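Local atomic coordinates of phytase (Klebsiella pneumoniae, PDB entry 2WU0), a protein that probably removes phosphate groups from phytate (inositol hexakisphosphate) by hydrolysis. Residues Asp128-Thr133 with Val400-Pro405; Ala165-Leu170 with Leu241-Thr246; Gln159-Leu164 with Asp186-Val191; Trp14-Val19 with Gln73-Leu78. The protein carries 4 engineered substitutions. One frame throughout, in Å; residues are numbered along the deposited sequence.

Contact 1: residues Asp128-Thr133 with Val400-Pro405; sequences DPLFQT and VAMVLP
Leu130 meets the C-terminal segment with both ends of its fork: Leu130 CD2 lies 3.4 Å from Val400 CG2, and Leu130 CD1 sits 4.0 Å from Met402 CE. The leucine lies aslant to the valine but nearly perpendicular to the methionine. Met402 sends CG away from its backbone N (chi1 -179°) and then bends twice, bringing the thioether back against Leu130, a path that suits an unbranched, flexible chain. Pro129 CB, 4.5 Å from Val400 CG1, only brushes the valine. Behind Leu130 the backbone is shaped by an Asx turn: Asp128 OD1 accepts from Leu130 N at 2.8 Å, on the anti side of the carboxylate. Asp128 O takes bonds from both Phe131 N and Gln132 N, and Gln132 OE1 turns a lone pair to Asp128 N at 3.0 Å. Arg94 of strand 91-95 bridges the two segments: NH2 makes a salt bridge with Asp128 OD1, and NH1 hydrogen-bonds to the carbonyls of Ala401 and Met402. Farther out, Ala269 of helix 256-274 touches Leu130 and Met402.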
loop_
_atom_site.group_PDB
_atom_site.type_symbol
_atom_site.label_atom_id
_atom_site.label_comp_id
_atom_site.label_asym_id
_atom_site.label_seq_id
_atom_site.Cartn_x
_atom_site.Cartn_y
_atom_site.Cartn_z
ATOM N N ASP A 128 16.015 -0.721 -4.423
ATOM C CA ASP A 128 15.540 -1.850 -5.212
ATOM C C ASP A 128 14.923 -1.282 -6.465
ATOM O O ASP A 128 14.073 -0.400 -6.386
ATOM C CB ASP A 128 14.510 -2.661 -4.431
ATOM C CG ASP A 128 14.078 -3.928 -5.158
ATOM O OD1 ASP A 128 13.720 -3.829 -6.359
ATOM O OD2 ASP A 128 14.079 -5.007 -4.511
ATOM N N PRO A 129 15.344 -1.771 -7.633
ATOM C CA PRO A 129 14.798 -1.178 -8.862
ATOM C C PRO A 129 13.269 -1.271 -9.004
ATOM O O PRO A 129 12.691 -0.472 -9.728
ATOM C CB PRO A 129 15.516 -1.939 -9.987
ATOM C CG PRO A 129 16.156 -3.122 -9.358
ATOM C CD PRO A 129 16.319 -2.843 -7.902
ATOM N N LEU A 130 12.626 -2.218 -8.316
ATOM C CA LEU A 130 11.158 -2.279 -8.281
ATOM C C LEU A 130 10.499 -1.210 -7.372
ATOM O O LEU A 130 9.314 -0.923 -7.524
ATOM C CB LEU A 130 10.677 -3.684 -7.851
ATOM C CG LEU A 130 10.909 -4.900 -8.789
ATOM C CD1 LEU A 130 10.670 -6.189 -8.058
ATOM C CD2 LEU A 130 10.055 -4.879 -10.023
ATOM N N PHE A 131 11.243 -0.630 -6.428
ATOM C CA PHE A 131 10.606 0.120 -5.343
ATOM C C PHE A 131 11.136 1.540 -5.172
ATOM O O PHE A 131 10.376 2.514 -5.172
ATOM C CB PHE A 131 10.764 -0.644 -4.030
ATOM C CG PHE A 131 10.266 -2.057 -4.090
ATOM C CD1 PHE A 131 9.015 -2.351 -4.626
ATOM C CD2 PHE A 131 11.035 -3.092 -3.608
ATOM C CE1 PHE A 131 8.556 -3.645 -4.683
ATOM C CE2 PHE A 131 10.575 -4.388 -3.669
ATOM C CZ PHE A 131 9.330 -4.659 -4.201
ATOM N N GLN A 132 12.445 1.646 -5.011
ATOM C CA GLN A 132 13.100 2.926 -4.925
ATOM C C GLN A 132 13.400 3.327 -6.366
ATOM O O GLN A 132 14.546 3.514 -6.760
ATOM C CB GLN A 132 14.366 2.793 -4.083
ATOM C CG GLN A 132 14.103 2.663 -2.581
ATOM C CD GLN A 132 13.485 1.323 -2.152
ATOM O OE1 GLN A 132 13.834 0.264 -2.673
ATOM N NE2 GLN A 132 12.573 1.377 -1.176
ATOM N N THR A 133 12.340 3.456 -7.150
ATOM C CA THR A 133 12.452 3.618 -8.593
ATOM C C THR A 133 13.008 4.988 -8.992
ATOM O O THR A 133 13.497 5.161 -10.098
ATOM C CB THR A 133 11.082 3.381 -9.267
ATOM O OG1 THR A 133 10.093 4.229 -8.670
ATOM C CG2 THR A 133 10.652 1.932 -9.101
ATOM N N VAL A 400 13.217 -6.694 -14.930
ATOM C CA VAL A 400 13.971 -6.900 -13.701
ATOM C C VAL A 400 14.063 -8.388 -13.402
ATOM O O VAL A 400 13.074 -9.103 -13.530
ATOM C CB VAL A 400 13.350 -6.156 -12.505
ATOM C CG1 VAL A 400 13.290 -4.653 -12.793
ATOM C CG2 VAL A 400 11.982 -6.710 -12.203
ATOM N N ALA A 401 15.262 -8.853 -13.047
ATOM C CA ALA A 401 15.440 -10.227 -12.599
ATOM C C ALA A 401 14.726 -10.300 -11.254
ATOM O O ALA A 401 15.096 -9.589 -10.328
ATOM C CB ALA A 401 16.916 -10.575 -12.461
ATOM N N MET A 402 13.674 -11.108 -11.159
ATOM C CA MET A 402 12.854 -11.135 -9.941
ATOM C C MET A 402 13.591 -11.820 -8.793
ATOM O O MET A 402 13.471 -11.407 -7.634
ATOM C CB MET A 402 11.503 -11.803 -10.202
ATOM C CG MET A 402 10.566 -11.856 -8.988
ATOM S SD MET A 402 10.109 -10.234 -8.367
ATOM C CE MET A 402 9.277 -9.522 -9.796
ATOM N N VAL A 403 14.357 -12.854 -9.103
ATOM C CA VAL A 403 15.187 -13.477 -8.093
ATOM C C VAL A 403 16.425 -12.610 -7.887
ATOM O O VAL A 403 17.238 -12.444 -8.787
ATOM C CB VAL A 403 15.552 -14.937 -8.464
ATOM C CG1 VAL A 403 16.569 -15.504 -7.482
ATOM C CG2 VAL A 403 14.281 -15.792 -8.491
ATOM N N LEU A 404 16.529 -12.020 -6.702
ATOM C CA LEU A 404 17.715 -11.268 -6.300
ATOM C C LEU A 404 18.851 -12.232 -5.996
ATOM O O LEU A 404 18.610 -13.417 -5.794
ATOM C CB LEU A 404 17.414 -10.457 -5.039
ATOM C CG LEU A 404 16.445 -9.291 -5.178
ATOM C CD1 LEU A 404 15.812 -9.004 -3.835
ATOM C CD2 LEU A 404 17.152 -8.054 -5.726
ATOM N N PRO A 405 20.093 -11.732 -5.949
ATOM C CA PRO A 405 21.224 -12.555 -5.472
ATOM C C PRO A 405 21.253 -12.730 -3.943
ATOM O O PRO A 405 20.426 -12.132 -3.246
ATOM C CB PRO A 405 22.444 -11.767 -5.947
ATOM C CG PRO A 405 21.971 -10.348 -6.058
ATOM C CD PRO A 405 20.513 -10.384 -6.374
#

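Contact 2: residues Ala165-Leu170 with Leu241-Thr246; sequences APTIQL and LLPLLT
Thr167 presents its methyl, not its hydroxyl, to the helix that carries Leu241-Thr246. Thr167 CG2 points away from the threonine's own backbone N and lies 3.6 Å from Leu244 CD1 and 3.8 Å from Leu241 CA, a small methyl that lets the helices come close at this point. The Leu244 and Thr167 side chains slide past each other in opposite directions, while Leu244 CD2 meets Ile168 CG1 at 3.8 Å, those two side chains crossing at about a right angle. This dense part, with Leu241 and Leu244 buried, gives way to two separate margins. At one, solvent-exposed Leu170 rests CB 3.7 Å from Leu241 CD2; at the other, the ring of partly exposed Pro243 only grazes Thr167, CD to CG2 being 4.1 Å. Proline fits the kink here: Pro243 has no N-H to give, and Leu244 N bonds to Leu241 O, three residues back, at 3.2 Å, interrupting the regular helical ladder. The axes of the two short helical segments approach to 8.6 Å, with 115° between their directions, in a helical part of the molecule consistent with the alpha domain of branch-2 histidine phosphatases. Around them, Leu241 packs on Leu214 of helix 204-219, and Leu171 touches both Leu241 and Leu244.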
loop_
_atom_site.group_PDB
_atom_site.type_symbol
_atom_site.label_atom_id
_atom_site.label_comp_id
_atom_site.label_asym_id
_atom_site.label_seq_id
_atom_site.Cartn_x
_atom_site.Cartn_y
_atom_site.Cartn_z
ATOM N N ALA A 165 -12.422 21.750 3.693
ATOM C CA ALA A 165 -12.483 22.599 4.914
ATOM C C ALA A 165 -12.942 21.855 6.181
ATOM O O ALA A 165 -12.295 21.969 7.222
ATOM C CB ALA A 165 -13.374 23.840 4.679
ATOM N N PRO A 166 -14.068 21.111 6.104
ATOM C CA PRO A 166 -14.547 20.358 7.269
ATOM C C PRO A 166 -13.547 19.337 7.786
ATOM O O PRO A 166 -13.357 19.219 9.000
ATOM C CB PRO A 166 -15.801 19.653 6.739
ATOM C CG PRO A 166 -16.262 20.524 5.607
ATOM C CD PRO A 166 -14.984 20.957 4.958
ATOM N N THR A 167 -12.926 18.603 6.870
ATOM C CA THR A 167 -11.900 17.627 7.226
ATOM C C THR A 167 -10.646 18.319 7.799
ATOM O O THR A 167 -10.063 17.845 8.786
ATOM C CB THR A 167 -11.519 16.761 6.011
ATOM O OG1 THR A 167 -12.709 16.239 5.407
ATOM C CG2 THR A 167 -10.613 15.621 6.422
ATOM N N ILE A 168 -10.250 19.436 7.187
ATOM C CA ILE A 168 -9.155 20.261 7.697
ATOM C C ILE A 168 -9.455 20.729 9.121
ATOM O O ILE A 168 -8.563 20.781 9.978
ATOM C CB ILE A 168 -8.876 21.489 6.786
ATOM C CG1 ILE A 168 -8.358 21.024 5.411
ATOM C CG2 ILE A 168 -7.872 22.451 7.450
ATOM C CD1 ILE A 168 -8.152 22.145 4.405
ATOM N N GLN A 169 -10.715 21.028 9.392
ATOM C CA GLN A 169 -11.087 21.475 10.719
ATOM C C GLN A 169 -11.008 20.335 11.740
ATOM O O GLN A 169 -10.512 20.532 12.850
ATOM C CB GLN A 169 -12.474 22.130 10.698
ATOM C CG GLN A 169 -12.867 22.809 12.010
ATOM C CD GLN A 169 -11.823 23.818 12.523
ATOM O OE1 GLN A 169 -11.163 24.507 11.733
ATOM N NE2 GLN A 169 -11.679 23.905 13.854
ATOM N N LEU A 170 -11.481 19.145 11.366
ATOM C CA LEU A 170 -11.424 17.979 12.268
ATOM C C LEU A 170 -9.971 17.639 12.615
ATOM O O LEU A 170 -9.646 17.339 13.768
ATOM C CB LEU A 170 -12.133 16.757 11.665
ATOM C CG LEU A 170 -13.654 16.889 11.467
ATOM C CD1 LEU A 170 -14.166 15.865 10.428
ATOM C CD2 LEU A 170 -14.391 16.773 12.810
ATOM N N LEU A 241 -10.830 11.909 8.845
ATOM C CA LEU A 241 -9.588 12.620 8.470
ATOM C C LEU A 241 -8.925 12.101 7.181
ATOM O O LEU A 241 -8.104 12.796 6.577
ATOM C CB LEU A 241 -8.564 12.509 9.609
ATOM C CG LEU A 241 -9.045 13.067 10.947
ATOM C CD1 LEU A 241 -8.115 12.686 12.071
ATOM C CD2 LEU A 241 -9.202 14.573 10.848
ATOM N N LEU A 242 -9.280 10.885 6.762
ATOM C CA LEU A 242 -8.583 10.230 5.661
ATOM C C LEU A 242 -8.730 10.887 4.283
ATOM O O LEU A 242 -7.879 10.665 3.414
ATOM C CB LEU A 242 -9.011 8.780 5.566
ATOM C CG LEU A 242 -8.653 7.900 6.754
ATOM C CD1 LEU A 242 -9.200 6.494 6.480
ATOM C CD2 LEU A 242 -7.136 7.902 7.011
ATOM N N PRO A 243 -9.819 11.659 4.052
ATOM C CA PRO A 243 -9.886 12.382 2.775
ATOM C C PRO A 243 -8.736 13.348 2.499
ATOM O O PRO A 243 -8.448 13.599 1.336
ATOM C CB PRO A 243 -11.221 13.121 2.854
ATOM C CG PRO A 243 -12.051 12.273 3.779
ATOM C CD PRO A 243 -11.056 11.846 4.832
ATOM N N LEU A 244 -8.064 13.868 3.526
ATOM C CA LEU A 244 -6.826 14.641 3.277
ATOM C C LEU A 244 -5.711 13.753 2.729
ATOM O O LEU A 244 -4.958 14.161 1.848
ATOM C CB LEU A 244 -6.350 15.359 4.535
ATOM C CG LEU A 244 -7.184 16.592 4.911
ATOM C CD1 LEU A 244 -7.202 16.781 6.426
ATOM C CD2 LEU A 244 -6.666 17.838 4.196
ATOM N N LEU A 245 -5.608 12.534 3.245
ATOM C CA LEU A 245 -4.629 11.574 2.747
ATOM C C LEU A 245 -4.968 11.190 1.292
ATOM O O LEU A 245 -4.092 11.128 0.436
ATOM C CB LEU A 245 -4.598 10.348 3.674
ATOM C CG LEU A 245 -3.550 9.242 3.514
ATOM C CD1 LEU A 245 -2.127 9.788 3.571
ATOM C CD2 LEU A 245 -3.799 8.191 4.592
ATOM N N THR A 246 -6.249 10.969 1.010
ATOM C CA THR A 246 -6.674 10.675 -0.348
ATOM C C THR A 246 -6.305 11.847 -1.247
ATOM O O THR A 246 -5.742 11.659 -2.328
ATOM C CB THR A 246 -8.189 10.373 -0.420
ATOM O OG1 THR A 246 -8.458 9.148 0.276
ATOM C CG2 THR A 246 -8.671 10.236 -1.872
#

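Contact 3: residues Gln159-Leu164 with Asp186-Val191; sequences QRRQAL and DTPWRV
Arg161 lays its aliphatic stem over one face of the Trp189 indole. Its CG stands 3.8 Å from the centroid of the six-membered ring, only 17° off the ring normal, a CH-pi contact, and CB and CA continue the cover, with Arg161 CA 3.6 Å from Trp189 CZ3. The torsions explain this. With chi1 at -171°, CG lies anti to the arginine's backbone N, and the chain then runs extended from CG to NE, so the methylenes cross the indole and the charged end is carried past it. The guanidinium is not stacked on the ring: the two planes differ by 33°. It comes instead beside the loop, where Thr187 O and Pro188 CA lie over one of its faces, Thr187 O 3.6 Å from Arg161 NH2 and Pro188 CA 3.5 Å from Arg161 NH1. The arginine and proline side chains lie alongside each other, pointing the same way. Leu164, just beyond helix 157-163, adds its CD1 near the plane of the indole at its edge, 4.0 Å from Trp189 CH2, the two side chains crossing at about a right angle. Leu244 and Ile168 also touch Trp189. Arg161 NH2 makes a weak hydrogen bond to Phe185 O, whereas Asp186 OD1, 6.2 Å from Arg161 NH2, is too far for a salt bridge. Arginine thus serves here chiefly as a long apolar arm with a polar tip, sheltering a buried tryptophan while its charge stays beside loop carbonyls.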
loop_
_atom_site.group_PDB
_atom_site.type_symbol
_atom_site.label_atom_id
_atom_site.label_comp_id
_atom_site.label_asym_id
_atom_site.label_seq_id
_atom_site.Cartn_x
_atom_site.Cartn_y
_atom_site.Cartn_z
ATOM N N GLN A 159 -9.786 25.939 -4.403
ATOM C CA GLN A 159 -11.077 25.278 -4.483
ATOM C C GLN A 159 -10.983 23.890 -3.830
ATOM O O GLN A 159 -11.924 23.442 -3.173
ATOM C CB GLN A 159 -11.554 25.218 -5.951
ATOM C CG GLN A 159 -12.987 24.722 -6.164
ATOM C CD GLN A 159 -13.098 23.199 -6.059
ATOM O OE1 GLN A 159 -12.216 22.459 -6.530
ATOM N NE2 GLN A 159 -14.171 22.723 -5.418
ATOM N N ARG A 160 -9.847 23.223 -3.986
ATOM C CA ARG A 160 -9.641 21.927 -3.353
ATOM C C ARG A 160 -9.562 22.025 -1.829
ATOM O O ARG A 160 -10.007 21.111 -1.128
ATOM C CB ARG A 160 -8.371 21.258 -3.886
ATOM C CG ARG A 160 -8.546 20.615 -5.230
ATOM C CD ARG A 160 -7.232 20.069 -5.773
ATOM N NE ARG A 160 -7.473 19.225 -6.950
ATOM C CZ ARG A 160 -7.653 17.908 -6.909
ATOM N NH1 ARG A 160 -7.638 17.251 -5.757
ATOM N NH2 ARG A 160 -7.849 17.242 -8.035
ATOM N N ARG A 161 -8.985 23.121 -1.335
ATOM C CA ARG A 161 -8.809 23.348 0.103
ATOM C C ARG A 161 -10.147 23.661 0.754
ATOM O O ARG A 161 -10.452 23.185 1.854
ATOM C CB ARG A 161 -7.834 24.501 0.338
ATOM C CG ARG A 161 -7.396 24.696 1.783
ATOM C CD ARG A 161 -6.944 26.127 1.974
ATOM N NE ARG A 161 -6.195 26.381 3.209
ATOM C CZ ARG A 161 -5.613 27.554 3.502
ATOM N NH1 ARG A 161 -5.703 28.585 2.648
ATOM N NH2 ARG A 161 -4.933 27.711 4.645
ATOM N N GLN A 162 -10.944 24.457 0.055
ATOM C CA GLN A 162 -12.269 24.805 0.515
ATOM C C GLN A 162 -13.132 23.548 0.607
ATOM O O GLN A 162 -13.853 23.365 1.587
ATOM C CB GLN A 162 -12.897 25.851 -0.426
ATOM C CG GLN A 162 -14.271 26.397 0.014
ATOM C CD GLN A 162 -14.337 26.733 1.517
ATOM O OE1 GLN A 162 -13.364 27.223 2.105
ATOM N NE2 GLN A 162 -15.485 26.455 2.140
ATOM N N ALA A 163 -13.040 22.670 -0.392
ATOM C CA ALA A 163 -13.860 21.460 -0.404
ATOM C C ALA A 163 -13.540 20.566 0.786
ATOM O O ALA A 163 -14.425 19.906 1.317
ATOM C CB ALA A 163 -13.681 20.692 -1.696
ATOM N N LEU A 164 -12.281 20.562 1.216
ATOM C CA LEU A 164 -11.871 19.755 2.354
ATOM C C LEU A 164 -11.905 20.515 3.694
ATOM O O LEU A 164 -11.485 19.971 4.716
ATOM C CB LEU A 164 -10.475 19.189 2.094
ATOM C CG LEU A 164 -10.438 18.049 1.078
ATOM C CD1 LEU A 164 -9.076 17.942 0.442
ATOM C CD2 LEU A 164 -10.829 16.757 1.741
ATOM N N ASP A 186 -2.577 27.527 8.196
ATOM C CA ASP A 186 -2.624 28.917 7.767
ATOM C C ASP A 186 -2.030 29.121 6.383
ATOM O O ASP A 186 -2.164 30.209 5.817
ATOM C CB ASP A 186 -1.862 29.812 8.755
ATOM C CG ASP A 186 -2.449 29.779 10.161
ATOM O OD1 ASP A 186 -3.692 29.844 10.298
ATOM O OD2 ASP A 186 -1.658 29.698 11.130
ATOM N N THR A 187 -1.365 28.098 5.844
ATOM C CA THR A 187 -0.645 28.248 4.575
ATOM C C THR A 187 -1.469 27.728 3.399
ATOM O O THR A 187 -1.822 26.552 3.372
ATOM C CB THR A 187 0.721 27.547 4.614
ATOM O OG1 THR A 187 0.566 26.239 5.177
ATOM C CG2 THR A 187 1.742 28.379 5.463
ATOM N N PRO A 188 -1.782 28.613 2.425
ATOM C CA PRO A 188 -2.546 28.201 1.238
ATOM C C PRO A 188 -1.802 27.149 0.431
ATOM O O PRO A 188 -0.581 27.023 0.560
ATOM C CB PRO A 188 -2.695 29.503 0.429
ATOM C CG PRO A 188 -2.429 30.609 1.400
ATOM C CD PRO A 188 -1.439 30.049 2.378
ATOM N N TRP A 189 -2.540 26.412 -0.394
ATOM C CA TRP A 189 -2.012 25.200 -1.028
ATOM C C TRP A 189 -1.401 25.464 -2.392
ATOM O O TRP A 189 -2.111 25.770 -3.340
ATOM C CB TRP A 189 -3.122 24.160 -1.163
ATOM C CG TRP A 189 -3.544 23.573 0.137
ATOM C CD1 TRP A 189 -3.112 23.922 1.383
ATOM C CD2 TRP A 189 -4.520 22.557 0.324
ATOM N NE1 TRP A 189 -3.744 23.168 2.329
ATOM C CE2 TRP A 189 -4.617 22.322 1.705
ATOM C CE3 TRP A 189 -5.319 21.814 -0.547
ATOM C CZ2 TRP A 189 -5.477 21.379 2.237
ATOM C CZ3 TRP A 189 -6.172 20.873 -0.020
ATOM C CH2 TRP A 189 -6.245 20.662 1.362
ATOM N N ARG A 190 -0.083 25.339 -2.487
ATOM C CA ARG A 190 0.612 25.513 -3.754
ATOM C C ARG A 190 1.375 24.259 -4.094
ATOM O O ARG A 190 1.834 23.541 -3.198
ATOM C CB ARG A 190 1.628 26.646 -3.674
ATOM C CG ARG A 190 1.135 27.940 -3.086
ATOM C CD ARG A 190 2.202 29.013 -3.254
ATOM N NE ARG A 190 2.031 30.081 -2.275
ATOM C CZ ARG A 190 1.049 30.989 -2.290
ATOM N NH1 ARG A 190 0.107 30.977 -3.242
ATOM N NH2 ARG A 190 1.002 31.924 -1.340
ATOM N N VAL A 191 1.550 24.010 -5.386
ATOM C CA VAL A 191 2.497 22.996 -5.809
ATOM C C VAL A 191 3.892 23.576 -5.628
ATOM O O VAL A 191 4.152 24.710 -6.017
ATOM C CB VAL A 191 2.296 22.558 -7.254
ATOM C CG1 VAL A 191 3.289 21.463 -7.591
ATOM C CG2 VAL A 191 0.885 22.063 -7.457
#

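Contact 4: residues Trp14-Val19 with Gln73-Leu78; sequences WQLEKV and QHYRQL
Gln15 NE2 gives two hydrogen bonds, one to Leu78 O at 3.0 Å and one to Leu16 O, also at 3.0 Å. The second is almost straight and lies in the plane of the amide; the bond to Leu78 O bends to 137° at the N-H, since Leu78 O is tilted 26° out of the Gln15 amide plane, while the donor does lie in the Leu78 carbonyl plane. Gln15 starts out away from the helix and doubles back through its bend at chi2. This joins strand 14-24 of the central mixed sheet to helix 58-77, which packs against it in the alpha/beta part of the fold. Glu17 and Lys18 both pair with Arg325 in a classic beta bulge, and Leu16 and Val19, on its two sides, both face the helix. Val19 CG2 sits over one face of the Tyr75 ring, 3.9 Å from its centroid, in a CH-pi contact. Leu16 CD2 approaches Tyr75 CD1 and also Leu78 CD1, the latter at 3.9 Å. Tyr75 suits this buried place by combining a broad apolar ring with a hydroxyl that hydrogen-bonds to Glu324.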
loop_
_atom_site.group_PDB
_atom_site.type_symbol
_atom_site.label_atom_id
_atom_site.label_comp_id
_atom_site.label_asym_id
_atom_site.label_seq_id
_atom_site.Cartn_x
_atom_site.Cartn_y
_atom_site.Cartn_z
ATOM N N TRP A 14 -12.703 -24.619 -9.793
ATOM C CA TRP A 14 -11.713 -23.591 -10.076
ATOM C C TRP A 14 -10.415 -23.903 -9.345
ATOM O O TRP A 14 -10.433 -24.244 -8.169
ATOM C CB TRP A 14 -12.238 -22.213 -9.647
ATOM C CG TRP A 14 -13.448 -21.772 -10.399
ATOM C CD1 TRP A 14 -14.755 -21.820 -9.977
ATOM C CD2 TRP A 14 -13.473 -21.219 -11.709
ATOM N NE1 TRP A 14 -15.588 -21.317 -10.953
ATOM C CE2 TRP A 14 -14.828 -20.954 -12.030
ATOM C CE3 TRP A 14 -12.483 -20.917 -12.649
ATOM C CZ2 TRP A 14 -15.208 -20.408 -13.247
ATOM C CZ3 TRP A 14 -12.860 -20.382 -13.857
ATOM C CH2 TRP A 14 -14.212 -20.135 -14.152
ATOM N N GLN A 15 -9.293 -23.791 -10.052
ATOM C CA GLN A 15 -7.988 -24.048 -9.450
ATOM C C GLN A 15 -7.121 -22.799 -9.513
ATOM O O GLN A 15 -6.831 -22.275 -10.581
ATOM C CB GLN A 15 -7.276 -25.253 -10.106
ATOM C CG GLN A 15 -5.903 -25.648 -9.452
ATOM C CD GLN A 15 -5.977 -26.051 -7.938
ATOM O OE1 GLN A 15 -6.579 -27.082 -7.562
ATOM N NE2 GLN A 15 -5.321 -25.246 -7.082
ATOM N N LEU A 16 -6.740 -22.328 -8.335
ATOM C CA LEU A 16 -5.772 -21.259 -8.184
ATOM C C LEU A 16 -4.393 -21.763 -8.585
ATOM O O LEU A 16 -3.914 -22.762 -8.055
ATOM C CB LEU A 16 -5.752 -20.791 -6.730
ATOM C CG LEU A 16 -4.756 -19.702 -6.377
ATOM C CD1 LEU A 16 -4.981 -18.488 -7.289
ATOM C CD2 LEU A 16 -4.873 -19.377 -4.892
ATOM N N GLU A 17 -3.756 -21.044 -9.508
ATOM C CA GLU A 17 -2.470 -21.439 -10.068
ATOM C C GLU A 17 -1.281 -20.633 -9.552
ATOM O O GLU A 17 -0.214 -21.186 -9.342
ATOM C CB GLU A 17 -2.519 -21.285 -11.577
ATOM C CG GLU A 17 -3.488 -22.208 -12.252
ATOM C CD GLU A 17 -3.198 -22.350 -13.721
ATOM O OE1 GLU A 17 -3.445 -21.385 -14.458
ATOM O OE2 GLU A 17 -2.721 -23.418 -14.141
ATOM N N LYS A 18 -1.468 -19.329 -9.372
ATOM C CA LYS A 18 -0.379 -18.396 -9.085
ATOM C C LYS A 18 -0.924 -17.195 -8.307
ATOM O O LYS A 18 -1.965 -16.623 -8.671
ATOM C CB LYS A 18 0.212 -17.875 -10.404
ATOM C CG LYS A 18 1.732 -17.749 -10.440
ATOM C CD LYS A 18 2.282 -16.765 -9.420
ATOM C CE LYS A 18 3.807 -16.649 -9.482
ATOM N NZ LYS A 18 4.381 -16.861 -10.832
ATOM N N VAL A 19 -0.229 -16.821 -7.240
ATOM C CA VAL A 19 -0.488 -15.573 -6.580
ATOM C C VAL A 19 0.708 -14.638 -6.791
ATOM O O VAL A 19 1.868 -15.049 -6.661
ATOM C CB VAL A 19 -0.748 -15.783 -5.081
ATOM C CG1 VAL A 19 -0.844 -14.414 -4.349
ATOM C CG2 VAL A 19 -2.006 -16.600 -4.891
ATOM N N GLN A 73 -3.230 -20.339 5.445
ATOM C CA GLN A 73 -4.303 -21.322 5.562
ATOM C C GLN A 73 -5.178 -21.310 4.321
ATOM O O GLN A 73 -5.496 -22.367 3.758
ATOM C CB GLN A 73 -5.149 -21.054 6.803
ATOM C CG GLN A 73 -4.470 -21.450 8.095
ATOM C CD GLN A 73 -5.212 -20.964 9.349
ATOM O OE1 GLN A 73 -4.629 -20.891 10.442
ATOM N NE2 GLN A 73 -6.501 -20.635 9.195
ATOM N N HIS A 74 -5.563 -20.111 3.900
ATOM C CA HIS A 74 -6.401 -19.932 2.716
ATOM C C HIS A 74 -5.766 -20.631 1.518
ATOM O O HIS A 74 -6.393 -21.482 0.902
ATOM C CB HIS A 74 -6.605 -18.441 2.434
ATOM C CG HIS A 74 -7.551 -18.157 1.314
ATOM N ND1 HIS A 74 -8.865 -18.582 1.323
ATOM C CD2 HIS A 74 -7.377 -17.489 0.149
ATOM C CE1 HIS A 74 -9.457 -18.190 0.208
ATOM N NE2 HIS A 74 -8.578 -17.524 -0.521
ATOM N N TYR A 75 -4.508 -20.307 1.229
ATOM C CA TYR A 75 -3.836 -20.821 0.032
ATOM C C TYR A 75 -3.445 -22.317 0.055
ATOM O O TYR A 75 -3.322 -22.942 -1.010
ATOM C CB TYR A 75 -2.646 -19.935 -0.318
ATOM C CG TYR A 75 -3.048 -18.577 -0.853
ATOM C CD1 TYR A 75 -4.182 -18.431 -1.652
ATOM C CD2 TYR A 75 -2.291 -17.438 -0.586
ATOM C CE1 TYR A 75 -4.556 -17.198 -2.154
ATOM C CE2 TYR A 75 -2.662 -16.188 -1.097
ATOM C CZ TYR A 75 -3.798 -16.081 -1.884
ATOM O OH TYR A 75 -4.216 -14.881 -2.416
ATOM N N ARG A 76 -3.276 -22.887 1.248
ATOM C CA ARG A 76 -3.137 -24.339 1.393
ATOM C C ARG A 76 -4.480 -25.051 1.118
ATOM O O ARG A 76 -4.552 -26.007 0.354
ATOM C CB ARG A 76 -2.598 -24.696 2.790
ATOM C CG ARG A 76 -1.086 -24.648 2.884
ATOM C CD ARG A 76 -0.572 -25.206 4.191
ATOM N NE ARG A 76 -0.891 -24.329 5.313
ATOM C CZ ARG A 76 -0.244 -23.197 5.599
ATOM N NH1 ARG A 76 0.769 -22.776 4.847
ATOM N NH2 ARG A 76 -0.627 -22.477 6.642
ATOM N N GLN A 77 -5.541 -24.551 1.733
ATOM C CA GLN A 77 -6.879 -25.045 1.485
ATOM C C GLN A 77 -7.193 -25.015 -0.018
ATOM O O GLN A 77 -7.763 -25.969 -0.538
ATOM C CB GLN A 77 -7.885 -24.239 2.320
ATOM C CG GLN A 77 -9.339 -24.717 2.275
ATOM C CD GLN A 77 -10.214 -23.843 1.388
ATOM O OE1 GLN A 77 -10.101 -22.608 1.401
ATOM N NE2 GLN A 77 -11.096 -24.477 0.611
ATOM N N LEU A 78 -6.759 -23.970 -0.725
ATOM C CA LEU A 78 -7.006 -23.868 -2.165
ATOM C C LEU A 78 -6.028 -24.664 -3.024
ATOM O O LEU A 78 -6.139 -24.643 -4.254
ATOM C CB LEU A 78 -7.010 -22.405 -2.618
ATOM C CG LEU A 78 -8.247 -21.579 -2.265
ATOM C CD1 LEU A 78 -8.088 -20.160 -2.799
ATOM C CD2 LEU A 78 -9.499 -22.232 -2.819
#

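Overall arrangement
Contact 4 is buried, contacts 1 and 2 are partly buried, and contact 3 lies at the surface. Contacts 2 and 3 form one continuous patch, their centres 11 Å apart: helices 157-163 and 165-175 follow each other in the chain, and Ile168 CD1 packs 3.5 Å from Trp189 CZ2. Contact 4 includes a strand of the large mixed sheet, and contact 1, about 8 Å away at the nearest atoms, packs against strands 91-95 and 284-289 of it. Contact 2 is purely apolar between helices, whereas contact 3 spreads an arginine over a tryptophan. Only contact 4 has a hydrogen bond across its segments; contact 1 gains its polar link through Arg94. Along the chain, contacts 2 and 3 fall between the two segments of contact 1.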